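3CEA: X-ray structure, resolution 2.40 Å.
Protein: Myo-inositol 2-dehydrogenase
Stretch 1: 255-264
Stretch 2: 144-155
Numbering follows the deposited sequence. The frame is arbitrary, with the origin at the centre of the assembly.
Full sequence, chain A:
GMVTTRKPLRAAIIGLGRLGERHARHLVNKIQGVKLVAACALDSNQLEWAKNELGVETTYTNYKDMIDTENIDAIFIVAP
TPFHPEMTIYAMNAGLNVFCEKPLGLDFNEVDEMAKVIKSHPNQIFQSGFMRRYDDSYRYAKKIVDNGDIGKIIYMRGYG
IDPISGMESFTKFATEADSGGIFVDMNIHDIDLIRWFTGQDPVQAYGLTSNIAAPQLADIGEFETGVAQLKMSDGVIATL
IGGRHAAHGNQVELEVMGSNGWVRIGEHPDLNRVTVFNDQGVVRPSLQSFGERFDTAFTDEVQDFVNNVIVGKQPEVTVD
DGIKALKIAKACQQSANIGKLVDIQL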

# COMPACT_ATOMS: atom_id res chain seq x y z
N GLU A 255 13.94 6.18 7.10
CA GLU A 255 14.28 4.82 6.72
C GLU A 255 15.51 4.37 7.48
O GLU A 255 16.58 4.98 7.36
CB GLU A 255 14.51 4.71 5.22
CG GLU A 255 14.96 3.33 4.75
CD GLU A 255 15.45 3.34 3.32
OE1 GLU A 255 14.61 3.40 2.40
OE2 GLU A 255 16.68 3.29 3.12
N VAL A 256 15.37 3.31 8.26
CA VAL A 256 16.52 2.72 8.93
C VAL A 256 16.84 1.39 8.25
O VAL A 256 16.11 0.40 8.39
CB VAL A 256 16.30 2.55 10.45
CG1 VAL A 256 17.64 2.30 11.13
CG2 VAL A 256 15.65 3.79 11.04
N MSE A 257 17.93 1.40 7.50
CA MSE A 257 18.35 0.26 6.71
C MSE A 257 19.39 -0.54 7.49
O MSE A 257 20.50 -0.05 7.73
CB MSE A 257 18.92 0.76 5.38
CG MSE A 257 19.11 -0.31 4.33
SE MSE A 257 20.33 0.24 2.93
CE MSE A 257 19.16 1.44 1.95
N GLY A 258 19.02 -1.75 7.89
CA GLY A 258 19.89 -2.61 8.69
C GLY A 258 20.48 -3.78 7.93
O GLY A 258 20.27 -3.93 6.72
N SER A 259 21.22 -4.62 8.65
CA SER A 259 21.90 -5.78 8.07
C SER A 259 21.00 -7.02 8.04
O SER A 259 21.34 -8.03 7.42
CB SER A 259 23.17 -6.10 8.87
OG SER A 259 22.84 -6.69 10.12
N ASN A 260 19.87 -6.94 8.74
CA ASN A 260 18.92 -8.03 8.79
C ASN A 260 17.49 -7.49 8.89
O ASN A 260 16.74 -7.84 9.81
CB ASN A 260 19.24 -8.96 9.97
CG ASN A 260 18.67 -10.36 9.79
OD1 ASN A 260 18.39 -10.80 8.67
ND2 ASN A 260 18.50 -11.06 10.90
N GLY A 261 17.14 -6.63 7.94
CA GLY A 261 15.83 -6.00 7.89
C GLY A 261 15.91 -4.49 7.81
O GLY A 261 16.93 -3.90 8.18
N TRP A 262 14.85 -3.87 7.31
CA TRP A 262 14.73 -2.41 7.31
C TRP A 262 13.45 -1.99 8.03
O TRP A 262 12.59 -2.83 8.32
CB TRP A 262 14.67 -1.82 5.89
CG TRP A 262 15.70 -2.27 4.89
CD1 TRP A 262 16.85 -2.97 5.13
CD2 TRP A 262 15.68 -2.00 3.49
NE1 TRP A 262 17.53 -3.18 3.95
CE2 TRP A 262 16.84 -2.59 2.93
CE3 TRP A 262 14.79 -1.33 2.64
CZ2 TRP A 262 17.13 -2.52 1.57
CZ3 TRP A 262 15.07 -1.26 1.29
CH2 TRP A 262 16.24 -1.86 0.76
N VAL A 263 13.34 -0.69 8.29
CA VAL A 263 12.07 -0.08 8.65
C VAL A 263 11.95 1.25 7.92
O VAL A 263 12.94 1.95 7.72
CB VAL A 263 11.87 0.13 10.19
CG1 VAL A 263 11.80 -1.22 10.93
CG2 VAL A 263 12.93 1.04 10.79
N ARG A 264 10.73 1.55 7.48
CA ARG A 264 10.41 2.87 6.98
C ARG A 264 9.27 3.45 7.80
O ARG A 264 8.27 2.78 8.04
CB ARG A 264 10.06 2.83 5.49
CG ARG A 264 11.27 2.81 4.59
CD ARG A 264 10.91 2.36 3.20
NE ARG A 264 12.05 2.45 2.30
CZ ARG A 264 12.03 2.06 1.02
NH1 ARG A 264 10.93 1.54 0.49
NH2 ARG A 264 13.12 2.19 0.28
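Stretch 2, residues 144-155: IVDNGDIGKIIY

Stretch 2 comes out of a helix, turns, and runs as a strand along the edge of the hairpin formed by stretch 1. Its helical part includes Ile 144 to Asp 146 and closes in a Schellman motif, with Gly 148 at positive phi (84°) and bonds from Gly 148 N to Val 145 O (3.0 Å) and from Asp 149 N to Ile 144 O (3.1 Å). A type I turn from Gly 148 to Gly 151 follows, then the strand Ile 153 to Tyr 155, in which Ile 154 departs from extended geometry (psi -27°). Its bridges to strand 255-258 are antiparallel, but the two axes cross steeply, with 119° between their N-to-C directions and a closest axial approach of 4.6 Å.

Backbone hydrogen bonds set the register. Met 257 pairs with Tyr 155 (CA to CA 5.0 Å): Met 257 N donates to Tyr 155 O at 2.7 Å, while Met 257 O accepts from both Tyr 155 N (3.1 Å) and Ile 154 N (2.9 Å). The double acceptance accompanies a beta bulge, across which the register shifts by one residue, so that Gly 258 pairs with Ile 153 (CA to CA 4.2 Å) without hydrogen bonds. Beyond the strands, Asn 260 N donates to Ile 150 O (2.8 Å). Ser 259 is held through main chain and side chain alike: its N makes a weak bond to Lys 152 O (2.9 Å), and its OG, in the p rotamer, accepts from Lys 152 N (3.2 Å).

Glycines permit the close backbone approach. Gly 258 CA lies 3.3 Å from Ile 150 O in a CA-H...O contact, and a CB there would clash with that oxygen; on Gly 151 it would run into Ser 259 OG and Asn 260 N. A second CA-H...O contact, with Ile 150 now supplying the CA, joins Ile 150 CA to Asn 260 O at 3.3 Å.

Apolar packing centres on Ile 150, which has the largest area covered by the other stretch. Its CD1 meets Val 256 CG1 at 3.7 Å and its CG2 meets Val 263 CG1 at 3.9 Å, bridging the two strands of the hairpin. The helix contributes Ile 144, whose CG2 is 3.8 Å from Val 263 CG1, and Ile 153 CG1 lies 3.8 Å from Val 256 CG1.

Met 257, a selenomethionine, and Tyr 155 project to the same face of the sheet. Met 257 CE reaches Tyr 155 CD2 at 3.7 Å, with SE oblique to the ring, 5.3 Å from its centroid. Glu 255 OE2 approaches the ring edge, 3.8 Å from Tyr 155 CE2, while Glu 255 OE1 forms a salt bridge with Arg 264 NE (2.7 Å) within stretch 1.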

# COMPACT_ATOMS: atom_id res chain seq x y z
N ILE A 144 11.93 -1.67 17.76
CA ILE A 144 12.29 -2.68 16.76
C ILE A 144 13.82 -2.76 16.60
O ILE A 144 14.39 -3.85 16.65
CB ILE A 144 11.63 -2.39 15.38
CG1 ILE A 144 10.15 -2.80 15.40
CG2 ILE A 144 12.37 -3.09 14.23
CD1 ILE A 144 9.39 -2.38 14.16
N VAL A 145 14.45 -1.61 16.43
CA VAL A 145 15.89 -1.52 16.25
C VAL A 145 16.65 -2.04 17.48
O VAL A 145 17.59 -2.81 17.35
CB VAL A 145 16.33 -0.08 15.88
CG1 VAL A 145 17.83 0.12 16.09
CG2 VAL A 145 15.94 0.25 14.45
N ASP A 146 16.21 -1.61 18.67
CA ASP A 146 16.86 -1.99 19.93
C ASP A 146 16.75 -3.48 20.25
O ASP A 146 17.63 -4.05 20.89
CB ASP A 146 16.32 -1.15 21.09
CG ASP A 146 16.81 0.29 21.06
OD1 ASP A 146 17.87 0.57 20.46
OD2 ASP A 146 16.12 1.16 21.64
N ASN A 147 15.66 -4.10 19.80
CA ASN A 147 15.49 -5.54 19.97
C ASN A 147 16.34 -6.33 18.97
O ASN A 147 16.45 -7.56 19.06
CB ASN A 147 14.01 -5.94 19.84
CG ASN A 147 13.13 -5.29 20.90
OD1 ASN A 147 13.61 -4.89 21.97
ND2 ASN A 147 11.84 -5.18 20.61
N GLY A 148 16.94 -5.62 18.02
CA GLY A 148 17.81 -6.22 17.02
C GLY A 148 17.06 -6.78 15.82
O GLY A 148 17.62 -7.56 15.05
N ASP A 149 15.80 -6.38 15.67
CA ASP A 149 14.93 -6.89 14.61
C ASP A 149 15.30 -6.41 13.19
O ASP A 149 14.66 -6.82 12.21
CB ASP A 149 13.46 -6.57 14.91
CG ASP A 149 12.94 -7.26 16.16
OD1 ASP A 149 13.49 -8.32 16.55
OD2 ASP A 149 11.97 -6.75 16.76
N ILE A 150 16.30 -5.54 13.08
CA ILE A 150 16.85 -5.19 11.76
C ILE A 150 18.35 -5.44 11.66
O ILE A 150 18.98 -5.09 10.67
CB ILE A 150 16.49 -3.74 11.31
CG1 ILE A 150 17.17 -2.69 12.20
CG2 ILE A 150 14.97 -3.55 11.26
CD1 ILE A 150 17.52 -1.42 11.47
N GLY A 151 18.91 -6.07 12.69
CA GLY A 151 20.36 -6.30 12.78
C GLY A 151 21.06 -5.01 13.17
O GLY A 151 20.51 -4.20 13.93
N LYS A 152 22.27 -4.81 12.66
CA LYS A 152 23.00 -3.56 12.88
C LYS A 152 22.64 -2.56 11.80
O LYS A 152 22.47 -2.92 10.63
CB LYS A 152 24.51 -3.81 12.90
CG LYS A 152 25.03 -4.46 14.18
CD LYS A 152 26.52 -4.78 14.10
N ILE A 153 22.52 -1.29 12.19
CA ILE A 153 22.19 -0.21 11.26
C ILE A 153 23.36 0.03 10.31
O ILE A 153 24.52 0.07 10.73
CB ILE A 153 21.85 1.10 12.02
CG1 ILE A 153 20.66 0.88 12.95
CG2 ILE A 153 21.57 2.24 11.05
CD1 ILE A 153 20.67 1.76 14.18
N ILE A 154 23.05 0.17 9.02
CA ILE A 154 24.08 0.50 8.03
C ILE A 154 23.83 1.85 7.35
O ILE A 154 24.77 2.51 6.91
CB ILE A 154 24.29 -0.64 6.98
CG1 ILE A 154 23.03 -0.87 6.13
CG2 ILE A 154 24.75 -1.94 7.66
CD1 ILE A 154 23.16 -1.98 5.10
N TYR A 155 22.56 2.26 7.28
CA TYR A 155 22.17 3.47 6.56
C TYR A 155 20.84 4.02 7.04
O TYR A 155 19.92 3.26 7.36
CB TYR A 155 22.12 3.21 5.05
CG TYR A 155 21.59 4.36 4.23
CD1 TYR A 155 22.42 5.41 3.84
CD2 TYR A 155 20.25 4.40 3.84
CE1 TYR A 155 21.93 6.47 3.09
CE2 TYR A 155 19.75 5.46 3.09
CZ TYR A 155 20.60 6.49 2.72
OH TYR A 155 20.12 7.54 1.97